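Local coordinates for AT-rich interactive domain-containing protein 4 (Arabidopsis thaliana, PDB 6LQF) that recognises DNA together with a methylated histone H3 tail through its zinc-binding ARID-PHD cassette, and as an ISWI component regulates the floral transition, at residues 25-28 / 29-33; 97-100 / 101-104; 154-157 / 158-161. All coordinates share one frame; numbering follows the deposited sequence.

From the N terminus the chain first meets contact 1, the opening turns of helix 26-39, where a zinc ligand of the ARID part sits. Contact 2 follows as a tight turn in the loop between helices 87-91 and 107-118, touching DNA; its nearest atoms are about 9 Å from those of contact 1. Contact 3 comes last, in the PHD finger, where the end of strand 154-156 and the short 3-10 turn after it each supply a ligand to another zinc ion. All three are local and in series, so none nests in or crosses another. The centres of contacts 1 and 3 are about 35 Å apart, on opposite sides of the chain's centre.

Contact 1. Residues 25-28 / 29-33; sequences SEEE and FLRDV. With ZN (zinc ion), chain E.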
loop_
_atom_site.group_PDB
_atom_site.type_symbol
_atom_site.label_atom_id
_atom_site.label_comp_id
_atom_site.label_asym_id
_atom_site.label_seq_id
_atom_site.Cartn_x
_atom_site.Cartn_y
_atom_site.Cartn_z
ATOM N N SER A 25 -1.473 4.174 14.945
ATOM C CA SER A 25 -1.909 2.837 15.300
ATOM C C SER A 25 -3.104 2.451 14.450
ATOM O O SER A 25 -3.777 3.307 13.870
ATOM C CB SER A 25 -2.285 2.743 16.776
ATOM O OG SER A 25 -3.495 3.456 17.034
ATOM N N GLU A 26 -3.306 1.142 14.368
ATOM C CA GLU A 26 -4.428 0.618 13.648
ATOM C C GLU A 26 -5.742 1.138 14.195
ATOM O O GLU A 26 -6.622 1.504 13.418
ATOM C CB GLU A 26 -4.415 -0.917 13.647
ATOM C CG GLU A 26 -5.641 -1.451 12.930
ATOM C CD GLU A 26 -5.621 -2.943 12.700
ATOM O OE1 GLU A 26 -6.646 -3.511 12.237
ATOM O OE2 GLU A 26 -4.583 -3.559 12.982
ATOM N N GLU A 27 -5.885 1.216 15.508
ATOM C CA GLU A 27 -7.179 1.652 16.043
ATOM C C GLU A 27 -7.438 3.130 15.722
ATOM O O GLU A 27 -8.559 3.506 15.302
ATOM C CB GLU A 27 -7.245 1.382 17.533
ATOM C CG GLU A 27 -8.417 2.071 18.184
ATOM C CD GLU A 27 -9.008 1.232 19.286
ATOM O OE1 GLU A 27 -9.924 1.768 19.951
ATOM O OE2 GLU A 27 -8.553 0.061 19.475
ATOM N N GLU A 28 -6.439 3.987 15.902
ATOM C CA GLU A 28 -6.596 5.385 15.556
ATOM C C GLU A 28 -6.915 5.562 14.068
ATOM O O GLU A 28 -7.785 6.355 13.711
ATOM C CB GLU A 28 -5.329 6.165 15.892
ATOM C CG GLU A 28 -5.497 7.639 15.599
ATOM C CD GLU A 28 -4.318 8.502 16.042
ATOM O OE1 GLU A 28 -3.461 8.029 16.826
ATOM O OE2 GLU A 28 -4.280 9.672 15.610
ATOM N N PHE A 29 -6.231 4.809 13.199
ATOM C CA PHE A 29 -6.538 4.864 11.775
ATOM C C PHE A 29 -7.985 4.460 11.482
ATOM O O PHE A 29 -8.698 5.198 10.786
ATOM C CB PHE A 29 -5.556 3.961 11.005
ATOM C CG PHE A 29 -5.899 3.826 9.584
ATOM C CD1 PHE A 29 -5.531 4.829 8.681
ATOM C CD2 PHE A 29 -6.573 2.709 9.116
ATOM C CE1 PHE A 29 -5.898 4.729 7.304
ATOM C CE2 PHE A 29 -6.903 2.613 7.717
ATOM C CZ PHE A 29 -6.555 3.619 6.852
ATOM N N LEU A 30 -8.396 3.292 11.976
ATOM C CA LEU A 30 -9.716 2.790 11.627
ATOM C C LEU A 30 -10.821 3.704 12.156
ATOM O O LEU A 30 -11.828 3.922 11.470
ATOM C CB LEU A 30 -9.911 1.372 12.160
ATOM C CG LEU A 30 -9.067 0.313 11.426
ATOM C CD1 LEU A 30 -9.183 -1.041 12.151
ATOM C CD2 LEU A 30 -9.474 0.169 9.924
ATOM N N ARG A 31 -10.629 4.275 13.336
ATOM C CA ARG A 31 -11.635 5.202 13.849
ATOM C C ARG A 31 -11.698 6.442 12.983
ATOM O O ARG A 31 -12.804 6.959 12.729
ATOM C CB ARG A 31 -11.340 5.527 15.325
ATOM C CG ARG A 31 -11.579 4.317 16.222
ATOM C CD ARG A 31 -11.493 4.741 17.677
ATOM N NE ARG A 31 -11.664 3.596 18.558
ATOM C CZ ARG A 31 -12.858 3.123 18.938
ATOM N NH1 ARG A 31 -13.970 3.682 18.477
ATOM N NH2 ARG A 31 -12.936 2.056 19.730
ATOM N N ASP A 32 -10.549 6.887 12.466
ATOM C CA ASP A 32 -10.580 8.053 11.576
ATOM C C ASP A 32 -11.251 7.701 10.234
ATOM O O ASP A 32 -11.993 8.539 9.666
ATOM C CB ASP A 32 -9.156 8.607 11.337
ATOM C CG ASP A 32 -9.177 9.972 10.806
ATOM O OD1 ASP A 32 -9.763 10.895 11.394
ATOM O OD2 ASP A 32 -8.576 10.139 9.732
ATOM N N VAL A 33 -11.035 6.491 9.733
ATOM C CA VAL A 33 -11.729 6.074 8.496
ATOM C C VAL A 33 -13.241 6.036 8.705
ATOM O O VAL A 33 -13.997 6.533 7.835
ATOM C CB VAL A 33 -11.244 4.697 7.965
ATOM C CG1 VAL A 33 -12.064 4.252 6.789
ATOM C CG2 VAL A 33 -9.779 4.797 7.515
HETATM ZN ZN ZN E . -8.609 12.056 8.935
#
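Glu27 and Arg31, one turn apart, run side by side on the solvent face of helix 26-39 and form an i to i+4 salt bridge. Arg31 NE lies 2.9 Å from Glu27 OE1, and Arg31 NH2 reaches the same Glu27 OE1 at 3.0 Å, so a single oxygen takes two N-H groups. That oxygen sits at the edge of the guanidinium and in its plane, whereas the carboxylate is turned 43° from it; both nitrogens come from one face of the carboxylate, NE on the anti side. Glu27 reaches its partner by a bend at chi2 (144°), while Arg31 stays extended from CG to NE. On the side facing helix 66-74, Glu26 lies alongside Leu30, with Glu26 CG 3.6 Å from Leu30 CD1, and its OE1 continues into a salt bridge with Arg96.

The first turn is closed by an N-cap: Glu28 N donates to Ser25 OG at 3.2 Å, after which the regular i to i+4 bonds begin with Phe29 N on Ser25 O. This is the first helix of the modelled chain and belongs to the ARID part; its inner face is densely packed. There the ring of Phe29 takes Val33 CG2 over one face, 3.5 Å above the plane and offset toward the rim, and meets the rings of Phe67, Tyr70 and Tyr122, in contrast to the exposed ion pair.

Asp32, also buried, follows Glu28 by one turn, its N bonded to Glu28 O. Its CG stands opposite the backbone N (chi1 -163°), and Asp32 OD2 binds the zinc ion at 2.1 Å, with His14, Cys16 and His126 completing the site. Tyr122 OH also hydrogen-bonds Asp32 OD2, a second-shell contact that would help fix the carboxylate's rotation.

Contact 2. Residues 97-100 / 101-104; sequences NHTL and TNRM. With nucleotides of chain C.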
loop_
_atom_site.group_PDB
_atom_site.type_symbol
_atom_site.label_atom_id
_atom_site.label_comp_id
_atom_site.label_asym_id
_atom_site.label_seq_id
_atom_site.Cartn_x
_atom_site.Cartn_y
_atom_site.Cartn_z
ATOM N N ASN A 97 -5.324 -11.043 5.990
ATOM C CA ASN A 97 -6.131 -11.961 5.186
ATOM C C ASN A 97 -5.294 -12.974 4.418
ATOM O O ASN A 97 -5.831 -13.966 3.912
ATOM C CB ASN A 97 -7.006 -11.146 4.233
ATOM C CG ASN A 97 -7.781 -10.111 4.971
ATOM O OD1 ASN A 97 -7.312 -9.004 5.198
ATOM N ND2 ASN A 97 -8.972 -10.496 5.433
ATOM N N HIS A 98 -3.981 -12.738 4.298
ATOM C CA HIS A 98 -3.149 -13.685 3.605
ATOM C C HIS A 98 -3.013 -15.015 4.324
ATOM O O HIS A 98 -2.862 -15.048 5.557
ATOM C CB HIS A 98 -1.755 -13.063 3.425
ATOM C CG HIS A 98 -0.761 -13.986 2.805
ATOM N ND1 HIS A 98 -0.698 -14.235 1.450
ATOM C CD2 HIS A 98 0.239 -14.697 3.375
ATOM C CE1 HIS A 98 0.321 -15.045 1.201
ATOM N NE2 HIS A 98 0.896 -15.348 2.351
ATOM N N THR A 99 -3.063 -16.106 3.567
ATOM C CA THR A 99 -2.590 -17.404 4.044
ATOM C C THR A 99 -1.608 -17.974 3.016
ATOM O O THR A 99 -1.684 -17.649 1.823
ATOM C CB THR A 99 -3.776 -18.417 4.299
ATOM O OG1 THR A 99 -4.573 -18.558 3.112
ATOM C CG2 THR A 99 -4.668 -17.944 5.444
ATOM N N LEU A 100 -0.646 -18.771 3.507
ATOM C CA LEU A 100 0.427 -19.337 2.690
ATOM C C LEU A 100 -0.118 -20.076 1.486
ATOM O O LEU A 100 0.305 -19.865 0.349
ATOM C CB LEU A 100 1.276 -20.282 3.535
ATOM C CG LEU A 100 2.499 -20.847 2.826
ATOM C CD1 LEU A 100 3.756 -20.181 3.375
ATOM C CD2 LEU A 100 2.543 -22.376 3.002
ATOM N N THR A 101 -1.063 -20.962 1.759
ATOM C CA THR A 101 -1.754 -21.690 0.722
ATOM C C THR A 101 -3.157 -21.126 0.687
ATOM O O THR A 101 -3.920 -21.249 1.648
ATOM C CB THR A 101 -1.809 -23.203 0.980
ATOM O OG1 THR A 101 -2.594 -23.446 2.149
ATOM C CG2 THR A 101 -0.411 -23.776 1.164
ATOM N N ASN A 102 -3.455 -20.461 -0.408
ATOM C CA ASN A 102 -4.762 -19.871 -0.630
ATOM C C ASN A 102 -5.035 -19.995 -2.108
ATOM O O ASN A 102 -4.091 -20.124 -2.916
ATOM C CB ASN A 102 -4.815 -18.402 -0.179
ATOM C CG ASN A 102 -4.037 -17.469 -1.103
ATOM O OD1 ASN A 102 -4.509 -17.114 -2.176
ATOM N ND2 ASN A 102 -2.848 -17.065 -0.691
ATOM N N ARG A 103 -6.312 -19.955 -2.462
ATOM C CA ARG A 103 -6.720 -19.950 -3.869
ATOM C C ARG A 103 -7.441 -18.637 -4.219
ATOM O O ARG A 103 -8.503 -18.643 -4.862
ATOM C CB ARG A 103 -7.630 -21.142 -4.174
ATOM C CG ARG A 103 -6.925 -22.503 -4.176
ATOM C CD ARG A 103 -5.679 -22.486 -5.061
ATOM N NE ARG A 103 -5.980 -22.269 -6.479
ATOM C CZ ARG A 103 -5.104 -21.819 -7.381
ATOM N NH1 ARG A 103 -3.860 -21.521 -7.021
ATOM N NH2 ARG A 103 -5.474 -21.656 -8.647
ATOM N N MET A 104 -6.882 -17.526 -3.757
ATOM C CA MET A 104 -7.468 -16.201 -3.944
ATOM C C MET A 104 -7.016 -15.632 -5.275
ATOM O O MET A 104 -6.256 -14.663 -5.346
ATOM C CB MET A 104 -7.049 -15.282 -2.802
ATOM C CG MET A 104 -7.604 -15.764 -1.433
ATOM S SD MET A 104 -9.398 -15.634 -1.273
ATOM C CE MET A 104 -9.672 -13.934 -1.670
ATOM P P DG C 5 -11.162 -21.023 -1.662
ATOM O OP1 DG C 5 -11.284 -22.278 -0.883
ATOM O OP2 DG C 5 -10.020 -20.102 -1.459
ATOM O "O5'" DG C 5 -11.132 -21.387 -3.220
ATOM C "C5'" DG C 5 -12.119 -22.235 -3.726
ATOM C "C4'" DG C 5 -12.171 -22.138 -5.231
ATOM O "O4'" DG C 5 -12.649 -20.838 -5.618
ATOM C "C3'" DG C 5 -10.848 -22.350 -5.977
ATOM O "O3'" DG C 5 -11.082 -23.357 -6.972
ATOM C "C2'" DG C 5 -10.567 -20.977 -6.620
ATOM C "C1'" DG C 5 -11.992 -20.483 -6.811
ATOM N N9 DG C 5 -12.138 -19.052 -6.977
ATOM C C8 DG C 5 -11.558 -18.057 -6.245
ATOM N N7 DG C 5 -11.897 -16.865 -6.651
ATOM C C5 DG C 5 -12.781 -17.105 -7.699
ATOM C C6 DG C 5 -13.459 -16.207 -8.556
ATOM O O6 DG C 5 -13.450 -14.965 -8.502
ATOM N N1 DG C 5 -14.200 -16.867 -9.507
ATOM C C2 DG C 5 -14.255 -18.238 -9.627
ATOM N N2 DG C 5 -15.006 -18.726 -10.580
ATOM N N3 DG C 5 -13.626 -19.068 -8.833
ATOM C C4 DG C 5 -12.901 -18.439 -7.924
ATOM P P DA C 6 -9.918 -23.961 -7.903
ATOM O OP1 DA C 6 -9.956 -25.428 -7.738
ATOM O OP2 DA C 6 -8.639 -23.239 -7.753
ATOM O "O5'" DA C 6 -10.490 -23.716 -9.375
ATOM C "C5'" DA C 6 -11.843 -24.060 -9.661
ATOM C "C4'" DA C 6 -12.225 -23.633 -11.087
ATOM O "O4'" DA C 6 -12.462 -22.200 -11.118
ATOM C "C3'" DA C 6 -11.190 -23.909 -12.169
ATOM O "O3'" DA C 6 -11.860 -24.250 -13.391
ATOM C "C2'" DA C 6 -10.455 -22.565 -12.293
ATOM C "C1'" DA C 6 -11.580 -21.575 -12.056
ATOM N N9 DA C 6 -11.156 -20.317 -11.444
ATOM C C8 DA C 6 -10.339 -20.163 -10.339
ATOM N N7 DA C 6 -10.177 -18.916 -9.972
ATOM C C5 DA C 6 -10.929 -18.196 -10.906
ATOM C C6 DA C 6 -11.179 -16.819 -11.050
ATOM N N6 DA C 6 -10.663 -15.868 -10.249
ATOM N N1 DA C 6 -11.999 -16.463 -12.080
ATOM C C2 DA C 6 -12.507 -17.398 -12.870
ATOM N N3 DA C 6 -12.363 -18.725 -12.813
ATOM C C4 DA C 6 -11.572 -19.057 -11.783
#
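Asn102 folds back on Thr99 across a tight turn. Asn102 CB packs 3.3 Å from Thr99 OG1. The chi1 of 72° sets CG between the backbone N and the carbonyl carbon, which swings the amide back over Thr99 O. Asn102 ND2 then donates to Thr99 O at 2.8 Å, nearly straight at 170°, with the bond lying in both the amide plane and the carbonyl plane; His98 ND1 lies farther off, and the His98 side chain crosses that of Asn102 at about a right angle, ring and amide planes 72° apart. At the other branch, Asn102 OD1 receives Met104 N at 2.9 Å on a lone pair, making an Asx turn. With both ends held, the amide cannot easily flip. A leucine here would probably leave Thr99 O and Met104 N without these partners and let the turn slacken.

Thr99 adds a second tie: Thr99 OG1 donates to Thr101 O at 3.1 Å, from above the carbonyl plane, and is itself bonded to Asn60 ND2. The result is a shaped loop that presents Arg103 to the DNA. Arg103 NE donates to OP2 of DA6 of chain C at 3.1 Å, with the phosphate oxygen at the edge of the guanidinium and in its plane, and the backbone Arg103 O comes 3.4 Å from C8 of DG5 of chain C.

The turn belongs to the ARID part and lies between helices 87-91 and 107-118; Asn97, just before it, is hydrogen-bonded to Leu59, Arg63 and Asp65 in and beside the strand pair 58-59 and 62-63.

Contact 3. Residues 154-157 / 158-161; sequences WAHF and GCDR. With ZN (zinc ion), chain G.
His156 and Cys159 converge on one zinc ion from three residues apart, His156 at the end of strand 154-156 and Cys159 in the 3-10 turn that follows. His156 ND1 binds the metal at 2.1 Å and Cys159 SG at 2.3 Å, which leaves His156 ND1 and Cys159 SG 3.7 Å from each other. The sulfur stands obliquely to the imidazole, 71° from the ring normal. Each first torsion puts the ligand group beside its own backbone N (chi1 -66° for His156, -76° for Cys159), and the shared zinc marks where the two groups meet. The imidazole's rotation is fixed at its other nitrogen too, where NE2 is hydrogen-bonded to Thr141 O.

Beneath the metal the backbone winds in 3-10 fashion: Cys159 N donates to His156 O at 2.9 Å, and Asp160 N to Phe157 O at 3.2 Å. This His-x-x-Cys turn, joined by Cys134 and Cys137, is the three-cysteine, one-histidine zinc site of the PHD finger; the all-cysteine site, formed by Cys148, Cys151, Cys181 and Cys184, interleaves with it along the chain in the cross-brace pattern of the family. Strand 154-156, paired antiparallel with 145-147, leads into the turn, and Trp154 at its start packs on a modified side chain of the bound histone peptide.

Phe157 is directed opposite to the two ligands, its ring leaving the zinc side to meet Tyr171 and touch Val146. Asp160 likewise turns its carboxylate from the metal: OD2 forms a salt bridge with Arg162 and a hydrogen bond with Tyr179 OH.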
loop_
_atom_site.group_PDB
_atom_site.type_symbol
_atom_site.label_atom_id
_atom_site.label_comp_id
_atom_site.label_asym_id
_atom_site.label_seq_id
_atom_site.Cartn_x
_atom_site.Cartn_y
_atom_site.Cartn_z
ATOM N N TRP A 154 13.914 4.876 -2.138
ATOM C CA TRP A 154 13.481 4.340 -3.396
ATOM C C TRP A 154 14.390 4.722 -4.550
ATOM O O TRP A 154 14.936 5.797 -4.527
ATOM C CB TRP A 154 12.098 4.880 -3.734
ATOM C CG TRP A 154 10.948 4.270 -2.929
ATOM C CD1 TRP A 154 10.393 4.733 -1.782
ATOM C CD2 TRP A 154 10.210 3.115 -3.314
ATOM N NE1 TRP A 154 9.336 3.912 -1.406
ATOM C CE2 TRP A 154 9.180 2.943 -2.366
ATOM C CE3 TRP A 154 10.268 2.263 -4.423
ATOM C CZ2 TRP A 154 8.276 1.876 -2.444
ATOM C CZ3 TRP A 154 9.378 1.206 -4.502
ATOM C CH2 TRP A 154 8.367 1.049 -3.564
ATOM N N ALA A 155 14.603 3.794 -5.461
ATOM C CA ALA A 155 15.448 4.031 -6.631
ATOM C C ALA A 155 14.754 3.608 -7.912
ATOM O O ALA A 155 14.069 2.579 -7.959
ATOM C CB ALA A 155 16.767 3.273 -6.488
ATOM N N HIS A 156 14.912 4.365 -8.990
ATOM C CA HIS A 156 14.569 3.781 -10.268
ATOM C C HIS A 156 15.438 2.585 -10.566
ATOM O O HIS A 156 16.681 2.678 -10.493
ATOM C CB HIS A 156 14.846 4.748 -11.436
ATOM C CG HIS A 156 13.990 5.964 -11.439
ATOM N ND1 HIS A 156 14.488 7.225 -11.196
ATOM C CD2 HIS A 156 12.638 6.120 -11.583
ATOM C CE1 HIS A 156 13.517 8.121 -11.318
ATOM N NE2 HIS A 156 12.376 7.467 -11.502
ATOM N N PHE A 157 14.850 1.510 -11.038
ATOM C CA PHE A 157 15.623 0.339 -11.418
ATOM C C PHE A 157 16.651 0.703 -12.478
ATOM O O PHE A 157 17.809 0.237 -12.419
ATOM C CB PHE A 157 14.668 -0.741 -11.925
ATOM C CG PHE A 157 15.308 -2.074 -12.094
ATOM C CD1 PHE A 157 15.722 -2.786 -10.986
ATOM C CD2 PHE A 157 15.442 -2.641 -13.355
ATOM C CE1 PHE A 157 16.321 -4.044 -11.132
ATOM C CE2 PHE A 157 16.042 -3.898 -13.513
ATOM C CZ PHE A 157 16.475 -4.592 -12.394
ATOM N N GLY A 158 16.217 1.573 -13.397
ATOM C CA GLY A 158 17.050 2.042 -14.521
ATOM C C GLY A 158 18.212 2.895 -14.104
ATOM O O GLY A 158 19.166 3.077 -14.895
ATOM N N CYS A 159 18.194 3.435 -12.898
ATOM C CA CYS A 159 19.318 4.290 -12.459
ATOM C C CYS A 159 20.423 3.470 -11.779
ATOM O O CYS A 159 21.460 4.006 -11.397
ATOM C CB CYS A 159 18.844 5.411 -11.515
ATOM S SG CYS A 159 17.975 6.804 -12.336
ATOM N N ASP A 160 20.197 2.176 -11.618
ATOM C CA ASP A 160 21.191 1.321 -10.986
ATOM C C ASP A 160 21.882 0.550 -12.127
ATOM O O ASP A 160 21.301 -0.340 -12.714
ATOM C CB ASP A 160 20.527 0.388 -9.948
ATOM C CG ASP A 160 21.536 -0.372 -9.150
ATOM O OD1 ASP A 160 22.720 -0.497 -9.590
ATOM O OD2 ASP A 160 21.168 -0.859 -8.059
ATOM N N ARG A 161 23.119 0.906 -12.433
ATOM C CA ARG A 161 23.793 0.296 -13.592
ATOM C C ARG A 161 24.801 -0.786 -13.201
ATOM O O ARG A 161 25.632 -1.204 -14.017
ATOM C CB ARG A 161 24.487 1.384 -14.428
ATOM C CG ARG A 161 23.529 2.409 -15.040
ATOM C CD ARG A 161 22.674 1.822 -16.159
ATOM N NE ARG A 161 23.486 1.578 -17.350
ATOM C CZ ARG A 161 23.011 1.130 -18.513
ATOM N NH1 ARG A 161 23.839 0.941 -19.536
ATOM N NH2 ARG A 161 21.716 0.870 -18.658
HETATM ZN ZN ZN G . 16.495 7.703 -10.853
#